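Local coordinates for extracellular solute-binding protein family 1 (Pseudothermotoga lettingae, PDB 5CI5) that binds alpha-D-tagatose and probably delivers such sugars, as a periplasmic-type solute-binding protein, to an ABC transporter, at residues G61-L73 against A82-A94. Residues are numbered along the deposited sequence; the frame is centred on the assembly and turned at random.
Sequences GFDTYYDKLVTAL and AFADLGGWVPTFA. With T6T (alpha-D-tagatopyranose), chain C.
Four aromatic rings, Tyr65 and Tyr66 from helix 62-73 with Trp89 and Phe93 from helix 89-94, form the heart of this buried contact. With CG anti to the backbone N (chi1 -179°), Tyr66 turns its edge to the indole, CD1 lying 3.4 Å from Trp89 CE2 with the ring planes 63° apart; Asp85 CB covers the opposite indole face. Tyr65 meets the indole rim through CD2. Phe93 enters as a knob among Tyr66, Leu69, Val70 and Leu73. Leu73 CD1 makes a CH-pi contact over the Phe93 face, 3.7 Å from that ring's centroid, whereas the Tyr66 ring is nearly parallel to the Phe93 ring but slid aside.

The setting is a beta-alpha-beta crossover of a solute-binding-protein lobe: strands 55-60 and 81-85 both pair in parallel with strand 25-30, and helix 62-75 connects them. Tyr65 OH donates to Phe83 O at 2.8 Å, in the carbonyl plane on a lone pair, tying helix to strand.

At the sugar end, Asp85 accepts from tagatose O4 through OD1 (2.6 Å) and from O5 through OD2 (2.7 Å). Gly87 N also reaches OD1, from above the carboxylate plane, in an Asx turn consistent with holding the group toward the sugar, while Phe62 CE1 lies 3.7 Å from Asp85 OD2, at the ring's edge.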
ATOM      1  N   GLY A  61      -2.708  -8.299  11.056  1.00 13.45           N
ATOM      2  CA  GLY A  61      -1.895  -7.113  10.832  1.00 12.13           C
ATOM      3  C   GLY A  61      -1.008  -7.234   9.599  1.00 10.39           C
ATOM      4  O   GLY A  61      -0.627  -8.324   9.173  1.00 11.51           O
ATOM      5  N   PHE A  62      -0.653  -6.104   9.018  1.00  8.75           N
ATOM      6  CA  PHE A  62       0.098  -6.130   7.782  1.00  7.17           C
ATOM      7  C   PHE A  62       1.453  -6.778   7.878  1.00 10.56           C
ATOM      8  O   PHE A  62       1.828  -7.532   7.004  1.00 11.43           O
ATOM      9  CB  PHE A  62       0.312  -4.710   7.229  1.00  8.12           C
ATOM     10  CG  PHE A  62       1.099  -4.678   5.939  1.00  9.38           C
ATOM     11  CD1 PHE A  62       0.551  -5.181   4.769  1.00  9.29           C
ATOM     12  CD2 PHE A  62       2.377  -4.183   5.906  1.00 11.33           C
ATOM     13  CE1 PHE A  62       1.260  -5.174   3.585  1.00  9.45           C
ATOM     14  CE2 PHE A  62       3.104  -4.171   4.714  1.00 13.49           C
ATOM     15  CZ  PHE A  62       2.548  -4.670   3.557  1.00 11.37           C
ATOM     16  N   ASP A  63       2.195  -6.496   8.935  1.00  9.71           N
ATOM     17  CA  ASP A  63       3.635  -6.723   8.894  1.00 11.54           C
ATOM     18  C   ASP A  63       3.995  -8.215   8.843  1.00 16.04           C
ATOM     19  O   ASP A  63       5.082  -8.564   8.374  1.00 17.30           O
ATOM     20  CB  ASP A  63       4.314  -6.067  10.091  1.00 11.99           C
ATOM     21  CG  ASP A  63       4.293  -4.543  10.034  1.00 12.25           C
ATOM     22  OD1 ASP A  63       3.708  -3.963   9.104  1.00 12.81           O
ATOM     23  OD2 ASP A  63       4.881  -3.911  10.942  1.00 14.05           O
ATOM     24  N   THR A  64       3.100  -9.079   9.301  1.00 13.13           N
ATOM     25  CA  THR A  64       3.368 -10.524   9.266  1.00 14.65           C
ATOM     26  C   THR A  64       2.382 -11.295   8.405  1.00 11.71           C
ATOM     27  O   THR A  64       2.414 -12.536   8.383  1.00 12.14           O
ATOM     28  CB  THR A  64       3.360 -11.152  10.685  1.00 13.93           C
ATOM     29  OG1 THR A  64       2.086 -10.978  11.306  1.00 18.36           O
ATOM     30  CG2 THR A  64       4.423 -10.512  11.544  1.00 19.11           C
ATOM     31  N   TYR A  65       1.533 -10.590   7.654  1.00 11.75           N
ATOM     32  CA  TYR A  65       0.450 -11.287   6.974  1.00 10.92           C
ATOM     33  C   TYR A  65       0.951 -12.133   5.787  1.00 10.42           C
ATOM     34  O   TYR A  65       0.463 -13.246   5.588  1.00 10.03           O
ATOM     35  CB  TYR A  65      -0.631 -10.298   6.523  1.00 10.24           C
ATOM     36  CG  TYR A  65      -1.801 -10.945   5.792  1.00  9.21           C
ATOM     37  CD1 TYR A  65      -2.412 -12.090   6.294  1.00  9.08           C
ATOM     38  CD2 TYR A  65      -2.297 -10.408   4.600  1.00 10.21           C
ATOM     39  CE1 TYR A  65      -3.493 -12.676   5.643  1.00 10.65           C
ATOM     40  CE2 TYR A  65      -3.389 -10.997   3.931  1.00  8.40           C
ATOM     41  CZ  TYR A  65      -3.958 -12.141   4.449  1.00 11.00           C
ATOM     42  OH  TYR A  65      -5.016 -12.746   3.822  1.00 10.01           O
ATOM     43  N   TYR A  66       1.925 -11.651   5.022  1.00  9.04           N
ATOM     44  CA  TYR A  66       2.415 -12.420   3.873  1.00  9.81           C
ATOM     45  C   TYR A  66       2.905 -13.793   4.317  1.00 10.17           C
ATOM     46  O   TYR A  66       2.546 -14.815   3.753  1.00  9.30           O
ATOM     47  CB  TYR A  66       3.542 -11.682   3.159  1.00 10.27           C
ATOM     48  CG  TYR A  66       4.073 -12.413   1.943  1.00  9.74           C
ATOM     49  CD1 TYR A  66       3.319 -12.488   0.773  1.00  9.17           C
ATOM     50  CD2 TYR A  66       5.316 -13.036   1.953  1.00 11.90           C
ATOM     51  CE1 TYR A  66       3.813 -13.148  -0.356  1.00  9.71           C
ATOM     52  CE2 TYR A  66       5.805 -13.708   0.830  1.00  8.41           C
ATOM     53  CZ  TYR A  66       5.047 -13.768  -0.315  1.00 10.36           C
ATOM     54  OH  TYR A  66       5.556 -14.442  -1.420  1.00 13.81           O
ATOM     55  N   ASP A  67       3.736 -13.798   5.347  1.00 11.25           N
ATOM     56  CA  ASP A  67       4.319 -15.047   5.817  1.00 12.04           C
ATOM     57  C   ASP A  67       3.247 -16.009   6.322  1.00 12.34           C
ATOM     58  O   ASP A  67       3.326 -17.206   6.056  1.00 11.89           O
ATOM     59  CB  ASP A  67       5.348 -14.771   6.904  1.00 14.90           C
ATOM     60  CG  ASP A  67       6.612 -14.119   6.354  1.00 26.55           C
ATOM     61  OD1 ASP A  67       6.891 -14.249   5.135  1.00 21.68           O
ATOM     62  OD2 ASP A  67       7.322 -13.464   7.140  1.00 27.50           O
ATOM     63  N   LYS A  68       2.244 -15.498   7.026  1.00  9.94           N
ATOM     64  CA  LYS A  68       1.146 -16.356   7.476  1.00 11.60           C
ATOM     65  C   LYS A  68       0.325 -16.908   6.312  1.00 12.48           C
ATOM     66  O   LYS A  68      -0.086 -18.085   6.314  1.00 11.47           O
ATOM     67  CB  LYS A  68       0.244 -15.583   8.431  1.00 11.33           C
ATOM     68  CG  LYS A  68       0.930 -15.267   9.757  1.00 13.31           C
ATOM     69  CD  LYS A  68       0.022 -14.447  10.675  1.00 20.67           C
ATOM     70  CE  LYS A  68       0.500 -14.493  12.131  1.00 31.75           C
ATOM     71  NZ  LYS A  68       1.852 -13.932  12.269  1.00 41.27           N
ATOM     72  N   LEU A  69       0.056 -16.058   5.326  1.00 12.20           N
ATOM     73  CA  LEU A  69      -0.751 -16.496   4.194  1.00 12.29           C
ATOM     74  C   LEU A  69       0.017 -17.543   3.357  1.00 11.13           C
ATOM     75  O   LEU A  69      -0.539 -18.571   2.987  1.00 10.58           O
ATOM     76  CB  LEU A  69      -1.184 -15.290   3.340  1.00 10.39           C
ATOM     77  CG  LEU A  69      -2.084 -15.617   2.140  1.00  9.09           C
ATOM     78  CD1 LEU A  69      -3.319 -16.449   2.567  1.00 11.08           C
ATOM     79  CD2 LEU A  69      -2.506 -14.325   1.412  1.00 10.09           C
ATOM     80  N   VAL A  70       1.295 -17.295   3.106  1.00  8.09           N
ATOM     81  CA  VAL A  70       2.115 -18.251   2.380  1.00 11.06           C
ATOM     82  C   VAL A  70       2.139 -19.598   3.124  1.00 13.78           C
ATOM     83  O   VAL A  70       1.981 -20.668   2.529  1.00 11.92           O
ATOM     84  CB  VAL A  70       3.551 -17.732   2.183  1.00 12.34           C
ATOM     85  CG1 VAL A  70       4.463 -18.846   1.673  1.00 16.66           C
ATOM     86  CG2 VAL A  70       3.553 -16.571   1.203  1.00 12.31           C
ATOM     87  N   THR A  71       2.318 -19.527   4.435  1.00 11.35           N
ATOM     88  CA  THR A  71       2.357 -20.739   5.257  1.00 12.97           C
ATOM     89  C   THR A  71       1.106 -21.580   5.036  1.00 15.53           C
ATOM     90  O   THR A  71       1.167 -22.802   4.838  1.00 17.17           O
ATOM     91  CB  THR A  71       2.479 -20.374   6.756  1.00 15.81           C
ATOM     92  OG1 THR A  71       3.720 -19.686   6.970  1.00 20.09           O
ATOM     93  CG2 THR A  71       2.417 -21.631   7.642  1.00 18.21           C
ATOM     94  N   ALA A  72      -0.041 -20.916   5.033  1.00 13.48           N
ATOM     95  CA  ALA A  72      -1.308 -21.601   4.846  1.00 14.30           C
ATOM     96  C   ALA A  72      -1.467 -22.152   3.424  1.00 13.86           C
ATOM     97  O   ALA A  72      -1.963 -23.263   3.221  1.00 11.97           O
ATOM     98  CB  ALA A  72      -2.450 -20.665   5.169  1.00 12.15           C
ATOM     99  N   LEU A  73      -1.087 -21.364   2.429  1.00 11.75           N
ATOM    100  CA  LEU A  73      -1.291 -21.791   1.063  1.00 10.79           C
ATOM    101  C   LEU A  73      -0.368 -22.950   0.724  1.00 13.02           C
ATOM    102  O   LEU A  73      -0.763 -23.890   0.019  1.00 15.08           O
ATOM    103  CB  LEU A  73      -1.085 -20.630   0.091  1.00 10.11           C
ATOM    104  CG  LEU A  73      -2.070 -19.469   0.160  1.00 11.75           C
ATOM    105  CD1 LEU A  73      -1.641 -18.331  -0.731  1.00 12.91           C
ATOM    106  CD2 LEU A  73      -3.478 -19.942  -0.228  1.00 16.21           C
ATOM    107  N   ALA A  82      -9.369 -14.926   0.757  1.00  8.01           N
ATOM    108  CA  ALA A  82      -8.244 -14.261   1.436  1.00  6.57           C
ATOM    109  C   ALA A  82      -7.917 -12.948   0.778  1.00  8.64           C
ATOM    110  O   ALA A  82      -7.940 -12.839  -0.435  1.00  8.67           O
ATOM    111  CB  ALA A  82      -6.968 -15.132   1.426  1.00  9.55           C
ATOM    112  N   PHE A  83      -7.604 -11.962   1.606  1.00  7.60           N
ATOM    113  CA  PHE A  83      -6.962 -10.750   1.149  1.00  8.05           C
ATOM    114  C   PHE A  83      -5.575 -11.076   0.596  1.00  7.53           C
ATOM    115  O   PHE A  83      -4.835 -11.845   1.193  1.00 11.09           O
ATOM    116  CB  PHE A  83      -6.847  -9.757   2.301  1.00  7.62           C
ATOM    117  CG  PHE A  83      -7.978  -8.764   2.365  1.00  9.39           C
ATOM    118  CD1 PHE A  83      -9.305  -9.179   2.444  1.00 10.32           C
ATOM    119  CD2 PHE A  83      -7.702  -7.397   2.359  1.00  9.12           C
ATOM    120  CE1 PHE A  83     -10.333  -8.250   2.483  1.00 12.76           C
ATOM    121  CE2 PHE A  83      -8.719  -6.476   2.392  1.00 10.21           C
ATOM    122  CZ  PHE A  83     -10.036  -6.895   2.455  1.00 12.26           C
ATOM    123  N   ALA A  84      -5.229 -10.451  -0.521  1.00  5.93           N
ATOM    124  CA  ALA A  84      -3.890 -10.577  -1.098  1.00  7.15           C
ATOM    125  C   ALA A  84      -3.503  -9.211  -1.656  1.00  5.71           C
ATOM    126  O   ALA A  84      -4.296  -8.546  -2.341  1.00  8.74           O
ATOM    127  CB  ALA A  84      -3.831 -11.648  -2.177  1.00  9.04           C
ATOM    128  N   ASP A  85      -2.296  -8.783  -1.343  1.00  6.02           N
ATOM    129  CA  ASP A  85      -1.777  -7.468  -1.767  1.00  5.32           C
ATOM    130  C   ASP A  85      -1.714  -7.358  -3.298  1.00  5.29           C
ATOM    131  O   ASP A  85      -1.242  -8.248  -3.983  1.00  7.70           O
ATOM    132  CB  ASP A  85      -0.402  -7.267  -1.118  1.00  6.80           C
ATOM    133  CG  ASP A  85       0.022  -5.837  -1.043  1.00  9.49           C
ATOM    134  OD1 ASP A  85      -0.226  -5.057  -2.001  1.00  6.94           O
ATOM    135  OD2 ASP A  85       0.628  -5.485  -0.001  1.00  7.26           O
ATOM    136  N   LEU A  86      -2.208  -6.242  -3.831  1.00  5.94           N
ATOM    137  CA  LEU A  86      -2.065  -5.971  -5.254  1.00  6.00           C
ATOM    138  C   LEU A  86      -0.598  -5.845  -5.673  1.00  6.65           C
ATOM    139  O   LEU A  86      -0.273  -5.939  -6.866  1.00  8.09           O
ATOM    140  CB  LEU A  86      -2.841  -4.709  -5.623  1.00  7.60           C
ATOM    141  CG  LEU A  86      -4.367  -4.769  -5.457  1.00  6.98           C
ATOM    142  CD1 LEU A  86      -4.959  -3.486  -6.037  1.00 10.18           C
ATOM    143  CD2 LEU A  86      -4.985  -6.002  -6.115  1.00  6.59           C
ATOM    144  N   GLY A  87       0.291  -5.653  -4.704  1.00  6.81           N
ATOM    145  CA  GLY A  87       1.717  -5.566  -4.965  1.00  8.36           C
ATOM    146  C   GLY A  87       2.390  -6.918  -5.106  1.00  8.44           C
ATOM    147  O   GLY A  87       3.228  -7.306  -4.282  1.00  8.38           O
ATOM    148  N   GLY A  88       2.034  -7.630  -6.171  1.00  9.25           N
ATOM    149  CA  GLY A  88       2.766  -8.816  -6.588  1.00 10.22           C
ATOM    150  C   GLY A  88       2.354 -10.143  -5.990  1.00  7.92           C
ATOM    151  O   GLY A  88       2.856 -11.204  -6.414  1.00 10.23           O
ATOM    152  N   TRP A  89       1.498 -10.148  -4.977  1.00  7.93           N
ATOM    153  CA  TRP A  89       1.192 -11.437  -4.354  1.00  7.41           C
ATOM    154  C   TRP A  89       0.392 -12.353  -5.280  1.00  6.06           C
ATOM    155  O   TRP A  89       0.594 -13.568  -5.255  1.00  9.17           O
ATOM    156  CB  TRP A  89       0.405 -11.292  -3.058  1.00  8.34           C
ATOM    157  CG  TRP A  89       1.058 -10.527  -1.939  1.00  6.90           C
ATOM    158  CD1 TRP A  89       2.164  -9.691  -1.999  1.00  6.64           C
ATOM    159  CD2 TRP A  89       0.643 -10.532  -0.572  1.00  7.41           C
ATOM    160  NE1 TRP A  89       2.417  -9.167  -0.759  1.00  7.33           N
ATOM    161  CE2 TRP A  89       1.509  -9.670   0.137  1.00  8.90           C
ATOM    162  CE3 TRP A  89      -0.370 -11.189   0.120  1.00  7.06           C
ATOM    163  CZ2 TRP A  89       1.371  -9.438   1.497  1.00  9.70           C
ATOM    164  CZ3 TRP A  89      -0.515 -10.951   1.473  1.00  7.69           C
ATOM    165  CH2 TRP A  89       0.358 -10.091   2.147  1.00  9.21           C
ATOM    166  N   VAL A  90      -0.544 -11.807  -6.054  1.00  7.69           N
ATOM    167  CA  VAL A  90      -1.415 -12.682  -6.827  1.00  7.35           C
ATOM    168  C   VAL A  90      -0.614 -13.430  -7.911  1.00 11.39           C
ATOM    169  O   VAL A  90      -0.705 -14.653  -8.033  1.00  7.86           O
ATOM    170  CB  VAL A  90      -2.617 -11.888  -7.383  1.00  7.25           C
ATOM    171  CG1 VAL A  90      -3.415 -12.731  -8.322  1.00 10.30           C
ATOM    172  CG2 VAL A  90      -3.482 -11.475  -6.212  1.00  9.02           C
ATOM    173  N   PRO A  91       0.241 -12.733  -8.661  1.00  7.99           N
ATOM    174  CA  PRO A  91       1.110 -13.493  -9.586  1.00  8.92           C
ATOM    175  C   PRO A  91       2.010 -14.516  -8.915  1.00  8.10           C
ATOM    176  O   PRO A  91       2.186 -15.625  -9.447  1.00  9.14           O
ATOM    177  CB  PRO A  91       1.940 -12.386 -10.254  1.00 11.19           C
ATOM    178  CG  PRO A  91       1.041 -11.209 -10.214  1.00 10.53           C
ATOM    179  CD  PRO A  91       0.348 -11.283  -8.880  1.00  8.48           C
ATOM    180  N   THR A  92       2.559 -14.179  -7.747  1.00  9.86           N
ATOM    181  CA  THR A  92       3.402 -15.111  -7.011  1.00  8.84           C
ATOM    182  C   THR A  92       2.613 -16.395  -6.668  1.00  8.92           C
ATOM    183  O   THR A  92       3.081 -17.526  -6.917  1.00 10.13           O
ATOM    184  CB  THR A  92       3.925 -14.472  -5.726  1.00  9.83           C
ATOM    185  OG1 THR A  92       4.697 -13.320  -6.067  1.00 13.11           O
ATOM    186  CG2 THR A  92       4.782 -15.416  -4.925  1.00 10.33           C
ATOM    187  N   PHE A  93       1.421 -16.230  -6.101  1.00  8.26           N
ATOM    188  CA  PHE A  93       0.648 -17.407  -5.682  1.00  8.52           C
ATOM    189  C   PHE A  93       0.087 -18.174  -6.873  1.00  8.86           C
ATOM    190  O   PHE A  93       0.041 -19.408  -6.855  1.00  8.98           O
ATOM    191  CB  PHE A  93      -0.518 -17.019  -4.761  1.00  8.97           C
ATOM    192  CG  PHE A  93      -0.117 -16.266  -3.506  1.00  9.50           C
ATOM    193  CD1 PHE A  93       1.147 -16.371  -2.950  1.00  7.97           C
ATOM    194  CD2 PHE A  93      -1.044 -15.449  -2.890  1.00 10.03           C
ATOM    195  CE1 PHE A  93       1.475 -15.646  -1.803  1.00  9.44           C
ATOM    196  CE2 PHE A  93      -0.734 -14.743  -1.744  1.00 10.50           C
ATOM    197  CZ  PHE A  93       0.536 -14.859  -1.198  1.00  7.94           C
ATOM    198  N   ALA A  94      -0.339 -17.449  -7.915  1.00  8.23           N
ATOM    199  CA  ALA A  94      -0.968 -18.063  -9.088  1.00  9.81           C
ATOM    200  C   ALA A  94       0.021 -18.950  -9.841  1.00  9.68           C
ATOM    201  O   ALA A  94      -0.349 -19.985 -10.377  1.00  9.40           O
ATOM    202  CB  ALA A  94      -1.528 -16.979 -10.027  1.00  9.28           C
TER
HETATM  203  O3  T6T C 501      -1.029   0.024  -0.500  1.00  7.87           O
HETATM  204  C3  T6T C 501      -1.419  -1.128   0.241  1.00  7.35           C
HETATM  205  C4  T6T C 501      -0.518  -2.296  -0.158  1.00  6.93           C
HETATM  206  O4  T6T C 501      -0.545  -2.472  -1.581  1.00  7.46           O
HETATM  207  C5  T6T C 501       0.884  -1.992   0.325  1.00  6.51           C
HETATM  208  O5  T6T C 501       1.767  -3.061  -0.016  1.00  8.17           O
HETATM  209  C6  T6T C 501       0.882  -1.739   1.829  1.00  6.41           C
HETATM  210  O6  T6T C 501       0.028  -0.633   2.113  1.00  8.35           O
HETATM  211  C2  T6T C 501      -1.329  -0.836   1.704  1.00  5.91           C
HETATM  212  O2  T6T C 501      -1.888  -1.928   2.445  1.00  7.34           O
HETATM  213  C1  T6T C 501      -2.105   0.448   2.071  1.00  8.87           C
HETATM  214  O1  T6T C 501      -3.426   0.430   1.672  1.00  8.76           O